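Local coordinates for phenylacetic acid degradation protein PaaI (Thermus thermophilus HB8, PDB 1WN3) that probably hydrolyses acyl-coenzyme A thioesters, as a tetrameric hotdog-fold enzyme, and binds hexanoyl-coenzyme A between its subunits, at residues 93-98 / 111-116; 19-24 / 52-57. All blocks are in the same frame, centred on the assembly; numbering follows the deposited sequence.

Contact 1 of 2, residues 93-98 / 111-116; sequences TATYRV and TGTVFR. With HXC (hexanoyl-coenzyme A), chain J.
Gly-112 O accepts one hydrogen bond from the facing strand, from Tyr-96 N at 2.7 Å and nearly in line with the carbonyl bond, supplemented by a CA-H...O contact from Thr-95, whose CA lies 3.1 Å away. Ala-94 O likewise takes a hydrogen bond from Val-114 N at 2.7 Å and a CA-H...O contact from Thr-113. Tyr-96/Gly-112 and Ala-94/Val-114 are hydrogen-bonded antiparallel pairs of the hairpin 93-102/105-116, in the hotdog sheet between strands 79-89 and 61-70. Between them lies the non-hydrogen-bonded pair Thr-95 and Thr-113, whose hydroxyls bridge the strands directly, OG1 to OG1 at 2.8 Å. Both threonines place OG1 beside the backbone N (chi1 -59° and -64°) and CG2 anti to it. Each methyl therefore leans on a carbonyl of the other strand, Thr-95 CG2 on Gly-112 O at 3.3 Å and Thr-113 CG2 on Ala-94 O at 3.4 Å. On the face toward helix 40-55, Val-114 CG2 meets Ala-94 CB at 3.7 Å, and the edge of the Tyr-96 ring lies near Gly-112 O. Phe-115 turns one ring face to the ligand, with HXC CPB 4.3 Å above its plane, while Arg-116 runs its CG and CD past Thr-93 before NH1 reaches Ser-90 O. Backbone N-H groups thus satisfy the carbonyls, while one hydroxyl bond joins two threonines, either of which could donate; their face meets a second subunit, where Thr-95 packs on Phe-71 of that chain.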
loop_
_atom_site.group_PDB
_atom_site.type_symbol
_atom_site.label_atom_id
_atom_site.label_comp_id
_atom_site.label_asym_id
_atom_site.label_seq_id
_atom_site.Cartn_x
_atom_site.Cartn_y
_atom_site.Cartn_z
ATOM N N THR A 93 1.349 -2.131 17.438
ATOM C CA THR A 93 1.006 -1.410 16.218
ATOM C C THR A 93 -0.464 -1.031 16.212
ATOM O O THR A 93 -1.250 -1.532 17.014
ATOM C CB THR A 93 1.284 -2.253 14.944
ATOM O OG1 THR A 93 0.422 -3.394 14.928
ATOM C CG2 THR A 93 2.734 -2.719 14.905
ATOM N N ALA A 94 -0.830 -0.138 15.302
ATOM C CA ALA A 94 -2.209 0.290 15.175
ATOM C C ALA A 94 -2.419 0.762 13.748
ATOM O O ALA A 94 -1.500 1.278 13.107
ATOM C CB ALA A 94 -2.516 1.408 16.164
ATOM N N THR A 95 -3.630 0.582 13.246
ATOM C CA THR A 95 -3.933 0.975 11.884
ATOM C C THR A 95 -5.144 1.894 11.838
ATOM O O THR A 95 -6.123 1.687 12.557
ATOM C CB THR A 95 -4.165 -0.277 11.026
ATOM O OG1 THR A 95 -2.984 -1.088 11.067
ATOM C CG2 THR A 95 -4.469 0.099 9.585
ATOM N N TYR A 96 -5.069 2.913 10.990
ATOM C CA TYR A 96 -6.150 3.876 10.867
ATOM C C TYR A 96 -6.567 4.141 9.434
ATOM O O TYR A 96 -5.744 4.124 8.516
ATOM C CB TYR A 96 -5.744 5.209 11.509
ATOM C CG TYR A 96 -5.347 5.082 12.959
ATOM C CD1 TYR A 96 -4.128 4.503 13.322
ATOM C CD2 TYR A 96 -6.213 5.486 13.971
ATOM C CE1 TYR A 96 -3.791 4.324 14.656
ATOM C CE2 TYR A 96 -5.887 5.312 15.313
ATOM C CZ TYR A 96 -4.680 4.730 15.648
ATOM O OH TYR A 96 -4.374 4.530 16.971
ATOM N N ARG A 97 -7.857 4.381 9.254
ATOM C CA ARG A 97 -8.390 4.727 7.949
ATOM C C ARG A 97 -8.681 6.216 8.025
ATOM O O ARG A 97 -9.275 6.685 9.000
ATOM C CB ARG A 97 -9.693 3.978 7.646
ATOM C CG ARG A 97 -10.544 4.688 6.587
ATOM C CD ARG A 97 -11.761 3.886 6.120
ATOM N NE ARG A 97 -12.623 3.431 7.209
ATOM C CZ ARG A 97 -12.632 2.186 7.677
ATOM N NH1 ARG A 97 -11.822 1.273 7.148
ATOM N NH2 ARG A 97 -13.459 1.844 8.657
ATOM N N VAL A 98 -8.245 6.961 7.018
ATOM C CA VAL A 98 -8.506 8.388 6.988
ATOM C C VAL A 98 -9.163 8.760 5.673
ATOM O O VAL A 98 -8.604 8.529 4.596
ATOM C CB VAL A 98 -7.227 9.235 7.115
ATOM C CG1 VAL A 98 -7.601 10.712 7.098
ATOM C CG2 VAL A 98 -6.471 8.875 8.390
ATOM N N THR A 111 -4.727 4.963 4.302
ATOM C CA THR A 111 -4.661 3.826 5.215
ATOM C C THR A 111 -3.272 3.859 5.836
ATOM O O THR A 111 -2.272 3.902 5.122
ATOM C CB THR A 111 -4.826 2.487 4.483
ATOM O OG1 THR A 111 -5.955 2.552 3.601
ATOM C CG2 THR A 111 -5.040 1.362 5.495
ATOM N N GLY A 112 -3.199 3.850 7.161
ATOM C CA GLY A 112 -1.893 3.899 7.784
ATOM C C GLY A 112 -1.723 3.043 9.020
ATOM O O GLY A 112 -2.668 2.813 9.780
ATOM N N THR A 113 -0.499 2.566 9.208
ATOM C CA THR A 113 -0.162 1.750 10.353
ATOM C C THR A 113 1.008 2.380 11.104
ATOM O O THR A 113 1.991 2.805 10.497
ATOM C CB THR A 113 0.213 0.327 9.919
ATOM O OG1 THR A 113 -0.932 -0.304 9.330
ATOM C CG2 THR A 113 0.685 -0.491 11.111
ATOM N N VAL A 114 0.890 2.451 12.425
ATOM C CA VAL A 114 1.946 3.020 13.244
ATOM C C VAL A 114 2.631 1.960 14.081
ATOM O O VAL A 114 2.108 0.862 14.285
ATOM C CB VAL A 114 1.422 4.095 14.235
ATOM C CG1 VAL A 114 0.911 5.307 13.481
ATOM C CG2 VAL A 114 0.331 3.499 15.129
ATOM N N PHE A 115 3.816 2.315 14.554
ATOM C CA PHE A 115 4.617 1.465 15.414
ATOM C C PHE A 115 4.506 2.192 16.757
ATOM O O PHE A 115 4.816 3.380 16.849
ATOM C CB PHE A 115 6.059 1.442 14.897
ATOM C CG PHE A 115 7.017 0.686 15.771
ATOM C CD1 PHE A 115 7.513 1.255 16.942
ATOM C CD2 PHE A 115 7.447 -0.586 15.411
ATOM C CE1 PHE A 115 8.429 0.569 17.742
ATOM C CE2 PHE A 115 8.362 -1.284 16.203
ATOM C CZ PHE A 115 8.854 -0.704 17.371
ATOM N N ARG A 116 4.037 1.497 17.787
ATOM C CA ARG A 116 3.870 2.122 19.097
ATOM C C ARG A 116 5.120 2.012 19.960
ATOM O O ARG A 116 5.420 0.946 20.493
ATOM C CB ARG A 116 2.667 1.499 19.813
ATOM C CG ARG A 116 1.367 1.626 19.024
ATOM C CD ARG A 116 0.190 1.047 19.786
ATOM N NE ARG A 116 -0.027 1.758 21.044
ATOM C CZ ARG A 116 -0.839 1.346 22.012
ATOM N NH1 ARG A 116 -1.524 0.219 21.878
ATOM N NH2 ARG A 116 -0.968 2.071 23.114
HETATM C C2 HXC J . 17.976 9.723 15.212
HETATM C C4 HXC J . 16.992 7.525 15.225
HETATM C C5 HXC J . 16.180 7.911 16.337
HETATM C C6 HXC J . 16.331 9.203 16.814
HETATM C C8 HXC J . 15.728 5.872 15.828
HETATM N N9 HXC J . 16.669 6.211 14.933
HETATM N N7 HXC J . 15.386 6.834 16.696
HETATM N N3 HXC J . 17.845 8.458 14.726
HETATM N N1 HXC J . 17.206 10.094 16.269
HETATM N N6 HXC J . 15.560 9.576 17.874
HETATM C "C1'" HXC J . 17.123 5.232 13.945
HETATM C "C2'" HXC J . 18.126 4.154 14.369
HETATM O "O2'" HXC J . 19.399 4.741 14.676
HETATM C "C3'" HXC J . 18.200 3.343 13.078
HETATM O "O3'" HXC J . 18.993 4.011 12.059
HETATM C "C4'" HXC J . 16.702 3.309 12.711
HETATM O "O4'" HXC J . 16.168 4.567 13.117
HETATM C "C5'" HXC J . 15.893 2.156 13.379
HETATM O "O5'" HXC J . 15.764 2.226 14.839
HETATM P P1 HXC J . 15.991 1.015 15.803
HETATM O O11 HXC J . 16.913 1.503 16.940
HETATM O O12 HXC J . 16.542 -0.232 15.060
HETATM O O6 HXC J . 14.640 0.631 16.487
HETATM P P2 HXC J . 13.248 0.270 15.860
HETATM O O21 HXC J . 12.257 0.143 17.047
HETATM O O22 HXC J . 13.395 -1.068 15.113
HETATM O O7 HXC J . 12.708 1.363 14.870
HETATM C CPB HXC J . 11.382 1.228 14.258
HETATM C CPA HXC J . 10.836 2.626 13.950
HETATM C CP7 HXC J . 11.889 3.219 12.985
HETATM C CP9 HXC J . 10.721 3.335 15.329
HETATM C CP8 HXC J . 9.432 2.491 13.331
HETATM O OP3 HXC J . 11.893 2.471 11.762
HETATM C CP6 HXC J . 11.750 4.705 12.665
HETATM O OP2 HXC J . 12.228 5.568 13.393
HETATM N NP2 HXC J . 11.068 4.951 11.530
HETATM C CP5 HXC J . 10.843 6.314 11.069
HETATM C CP4 HXC J . 9.518 6.892 11.546
HETATM C CP3 HXC J . 9.297 8.224 10.864
HETATM O OP1 HXC J . 10.202 9.045 10.733
HETATM N NP1 HXC J . 8.026 8.375 10.435
HETATM C CP2 HXC J . 7.410 9.507 9.731
HETATM C CP1 HXC J . 7.735 10.869 10.343
HETATM S S HXC J . 7.275 11.101 12.129
HETATM P P3 HXC J . 20.378 3.355 11.713
HETATM O O31 HXC J . 20.230 1.822 11.470
HETATM O O32 HXC J . 21.341 3.606 12.909
HETATM O O33 HXC J . 20.868 4.039 10.411
HETATM C CM1 HXC J . 5.776 10.280 12.641
HETATM C CM2 HXC J . 5.247 10.471 14.040
HETATM C CM3 HXC J . 3.946 11.291 13.977
HETATM O OM2 HXC J . 5.161 9.586 11.844
HETATM C CM4 HXC J . 4.204 12.759 13.600
HETATM C CM5 HXC J . 3.470 13.223 12.320
HETATM C CM6 HXC J . 4.121 12.793 11.022
#

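Contact 2 of 2, residues 19-24 / 52-57; sequences GEAVVA and ALASNT. With HXC (hexanoyl-coenzyme A), chain J.
The backbones of 19-24 and 52-57 come closest at Glu-20 and Ala-54, whose CA atoms are 4.3 Å apart, as the start of strand 20-26 passes the C-terminal part of helix 40-55. This is the central helix of the hotdog fold, lying against the sheet that wraps it. Gly-19 enters the strand with a positive phi of 67°, and its N-H points to Thr-57 OG1 at 2.8 Å. That hydroxyl also donates to Ala-54 O at 2.7 Å, so one threonine oxygen ties the turn before the strand to the helix backbone; chi1 of 60° sets OG1 between its own N and carbonyl carbon, where it can meet Gly-19 N and Ala-54 O. The alanines sit where the backbones are close: Ala-54 CB rests on Glu-20 CA at 3.7 Å, and Ala-21 CB lies 4.0 Å from Leu-53 CB. Farther along the strand, Val-23 CG2 touches Leu-53 CD1, the two side chains crossing at about a right angle. Asn-56 OD1 is hydrogen-bonded to Ala-61 N and to His-35 of the fourth subunit, while ND2 lies 2.7 Å from Ala-52 O, approaching that oxygen from the opposite face to Asn-56 N.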
loop_
_atom_site.group_PDB
_atom_site.type_symbol
_atom_site.label_atom_id
_atom_site.label_comp_id
_atom_site.label_asym_id
_atom_site.label_seq_id
_atom_site.Cartn_x
_atom_site.Cartn_y
_atom_site.Cartn_z
ATOM N N GLY A 19 -8.187 7.440 19.783
ATOM C CA GLY A 19 -8.128 6.774 18.493
ATOM C C GLY A 19 -8.802 7.492 17.335
ATOM O O GLY A 19 -9.154 6.859 16.337
ATOM N N GLU A 20 -8.985 8.805 17.441
ATOM C CA GLU A 20 -9.619 9.540 16.352
ATOM C C GLU A 20 -9.282 11.021 16.332
ATOM O O GLU A 20 -8.934 11.606 17.359
ATOM C CB GLU A 20 -11.147 9.353 16.391
ATOM C CG GLU A 20 -11.830 9.837 17.654
ATOM C CD GLU A 20 -13.337 9.578 17.643
ATOM O OE1 GLU A 20 -13.743 8.390 17.628
ATOM O OE2 GLU A 20 -14.114 10.561 17.648
ATOM N N ALA A 21 -9.388 11.617 15.148
ATOM C CA ALA A 21 -9.097 13.033 14.967
ATOM C C ALA A 21 -9.667 13.551 13.649
ATOM O O ALA A 21 -9.794 12.809 12.674
ATOM C CB ALA A 21 -7.594 13.259 14.997
ATOM N N VAL A 22 -10.020 14.831 13.634
ATOM C CA VAL A 22 -10.538 15.464 12.432
ATOM C C VAL A 22 -9.709 16.716 12.182
ATOM O O VAL A 22 -9.609 17.586 13.052
ATOM C CB VAL A 22 -12.019 15.859 12.579
ATOM C CG1 VAL A 22 -12.499 16.535 11.312
ATOM C CG2 VAL A 22 -12.864 14.627 12.857
ATOM N N VAL A 23 -9.097 16.786 11.006
ATOM C CA VAL A 23 -8.270 17.921 10.625
ATOM C C VAL A 23 -8.903 18.584 9.405
ATOM O O VAL A 23 -9.404 17.903 8.504
ATOM C CB VAL A 23 -6.826 17.468 10.279
ATOM C CG1 VAL A 23 -6.000 18.655 9.777
ATOM C CG2 VAL A 23 -6.172 16.855 11.513
ATOM N N ALA A 24 -8.891 19.910 9.378
ATOM C CA ALA A 24 -9.476 20.639 8.261
ATOM C C ALA A 24 -8.495 21.626 7.657
ATOM O O ALA A 24 -7.574 22.097 8.326
ATOM C CB ALA A 24 -10.727 21.370 8.714
ATOM N N ALA A 52 -1.580 10.855 12.348
ATOM C CA ALA A 52 -0.587 11.047 13.397
ATOM C C ALA A 52 -1.241 11.443 14.717
ATOM O O ALA A 52 -0.889 10.921 15.772
ATOM C CB ALA A 52 0.391 12.115 12.985
ATOM N N LEU A 53 -2.185 12.374 14.650
ATOM C CA LEU A 53 -2.878 12.836 15.840
ATOM C C LEU A 53 -3.724 11.729 16.465
ATOM O O LEU A 53 -3.654 11.490 17.673
ATOM C CB LEU A 53 -3.752 14.045 15.500
ATOM C CG LEU A 53 -2.967 15.329 15.200
ATOM C CD1 LEU A 53 -3.891 16.395 14.633
ATOM C CD2 LEU A 53 -2.303 15.826 16.477
ATOM N N ALA A 54 -4.509 11.043 15.642
ATOM C CA ALA A 54 -5.353 9.974 16.147
ATOM C C ALA A 54 -4.547 8.860 16.816
ATOM O O ALA A 54 -4.926 8.379 17.883
ATOM C CB ALA A 54 -6.206 9.399 15.021
ATOM N N SER A 55 -3.435 8.459 16.202
ATOM C CA SER A 55 -2.616 7.382 16.761
ATOM C C SER A 55 -1.905 7.757 18.060
ATOM O O SER A 55 -1.737 6.919 18.947
ATOM C CB SER A 55 -1.586 6.889 15.732
ATOM O OG SER A 55 -0.674 7.905 15.338
ATOM N N ASN A 56 -1.491 9.011 18.183
ATOM C CA ASN A 56 -0.797 9.427 19.388
ATOM C C ASN A 56 -1.690 9.676 20.595
ATOM O O ASN A 56 -1.195 10.000 21.669
ATOM C CB ASN A 56 0.082 10.639 19.089
ATOM C CG ASN A 56 1.382 10.243 18.408
ATOM O OD1 ASN A 56 2.386 9.965 19.071
ATOM N ND2 ASN A 56 1.362 10.184 17.077
ATOM N N THR A 57 -3.001 9.518 20.428
ATOM C CA THR A 57 -3.915 9.684 21.555
ATOM C C THR A 57 -3.765 8.428 22.423
ATOM O O THR A 57 -4.234 8.383 23.559
ATOM C CB THR A 57 -5.384 9.772 21.106
ATOM O OG1 THR A 57 -5.739 8.572 20.404
ATOM C CG2 THR A 57 -5.605 10.977 20.202
HETATM C C2 HXC J . 17.976 9.723 15.212
HETATM C C4 HXC J . 16.992 7.525 15.225
HETATM C C5 HXC J . 16.180 7.911 16.337
HETATM C C6 HXC J . 16.331 9.203 16.814
HETATM C C8 HXC J . 15.728 5.872 15.828
HETATM N N9 HXC J . 16.669 6.211 14.933
HETATM N N7 HXC J . 15.386 6.834 16.696
HETATM N N3 HXC J . 17.845 8.458 14.726
HETATM N N1 HXC J . 17.206 10.094 16.269
HETATM N N6 HXC J . 15.560 9.576 17.874
HETATM C "C1'" HXC J . 17.123 5.232 13.945
HETATM C "C2'" HXC J . 18.126 4.154 14.369
HETATM O "O2'" HXC J . 19.399 4.741 14.676
HETATM C "C3'" HXC J . 18.200 3.343 13.078
HETATM O "O3'" HXC J . 18.993 4.011 12.059
HETATM C "C4'" HXC J . 16.702 3.309 12.711
HETATM O "O4'" HXC J . 16.168 4.567 13.117
HETATM C "C5'" HXC J . 15.893 2.156 13.379
HETATM O "O5'" HXC J . 15.764 2.226 14.839
HETATM P P1 HXC J . 15.991 1.015 15.803
HETATM O O11 HXC J . 16.913 1.503 16.940
HETATM O O12 HXC J . 16.542 -0.232 15.060
HETATM O O6 HXC J . 14.640 0.631 16.487
HETATM P P2 HXC J . 13.248 0.270 15.860
HETATM O O21 HXC J . 12.257 0.143 17.047
HETATM O O22 HXC J . 13.395 -1.068 15.113
HETATM O O7 HXC J . 12.708 1.363 14.870
HETATM C CPB HXC J . 11.382 1.228 14.258
HETATM C CPA HXC J . 10.836 2.626 13.950
HETATM C CP7 HXC J . 11.889 3.219 12.985
HETATM C CP9 HXC J . 10.721 3.335 15.329
HETATM C CP8 HXC J . 9.432 2.491 13.331
HETATM O OP3 HXC J . 11.893 2.471 11.762
HETATM C CP6 HXC J . 11.750 4.705 12.665
HETATM O OP2 HXC J . 12.228 5.568 13.393
HETATM N NP2 HXC J . 11.068 4.951 11.530
HETATM C CP5 HXC J . 10.843 6.314 11.069
HETATM C CP4 HXC J . 9.518 6.892 11.546
HETATM C CP3 HXC J . 9.297 8.224 10.864
HETATM O OP1 HXC J . 10.202 9.045 10.733
HETATM N NP1 HXC J . 8.026 8.375 10.435
HETATM C CP2 HXC J . 7.410 9.507 9.731
HETATM C CP1 HXC J . 7.735 10.869 10.343
HETATM S S HXC J . 7.275 11.101 12.129
HETATM P P3 HXC J . 20.378 3.355 11.713
HETATM O O31 HXC J . 20.230 1.822 11.470
HETATM O O32 HXC J . 21.341 3.606 12.909
HETATM O O33 HXC J . 20.868 4.039 10.411
HETATM C CM1 HXC J . 5.776 10.280 12.641
HETATM C CM2 HXC J . 5.247 10.471 14.040
HETATM C CM3 HXC J . 3.946 11.291 13.977
HETATM O OM2 HXC J . 5.161 9.586 11.844
HETATM C CM4 HXC J . 4.204 12.759 13.600
HETATM C CM5 HXC J . 3.470 13.223 12.320
HETATM C CM6 HXC J . 4.121 12.793 11.022
#

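How the contacts relate
Both contacts reach the same sheet, with centres about 11 Å apart, and touch one another at Ser-55 and Gly-19. Tyr-96 and Val-114 of contact 1 both touch Ser-55 of contact 2: Tyr-96 OH is 3.4 Å from Ser-55 CA, and Val-114 CG1 is 3.6 Å from Ser-55 OG. The Tyr-96 ring also extends to the turn before strand 20-26, its CE2 lying 3.8 Å from Gly-19 O. Both contacts touch hexanoyl-coenzyme A at different points along its length. Ala-52 CB of 52-57 packs on the acyl chain, 3.3 Å from HXC CM5, whereas Phe-115 CZ of 111-116 lies 3.5 Å from the diphosphate oxygen HXC O21.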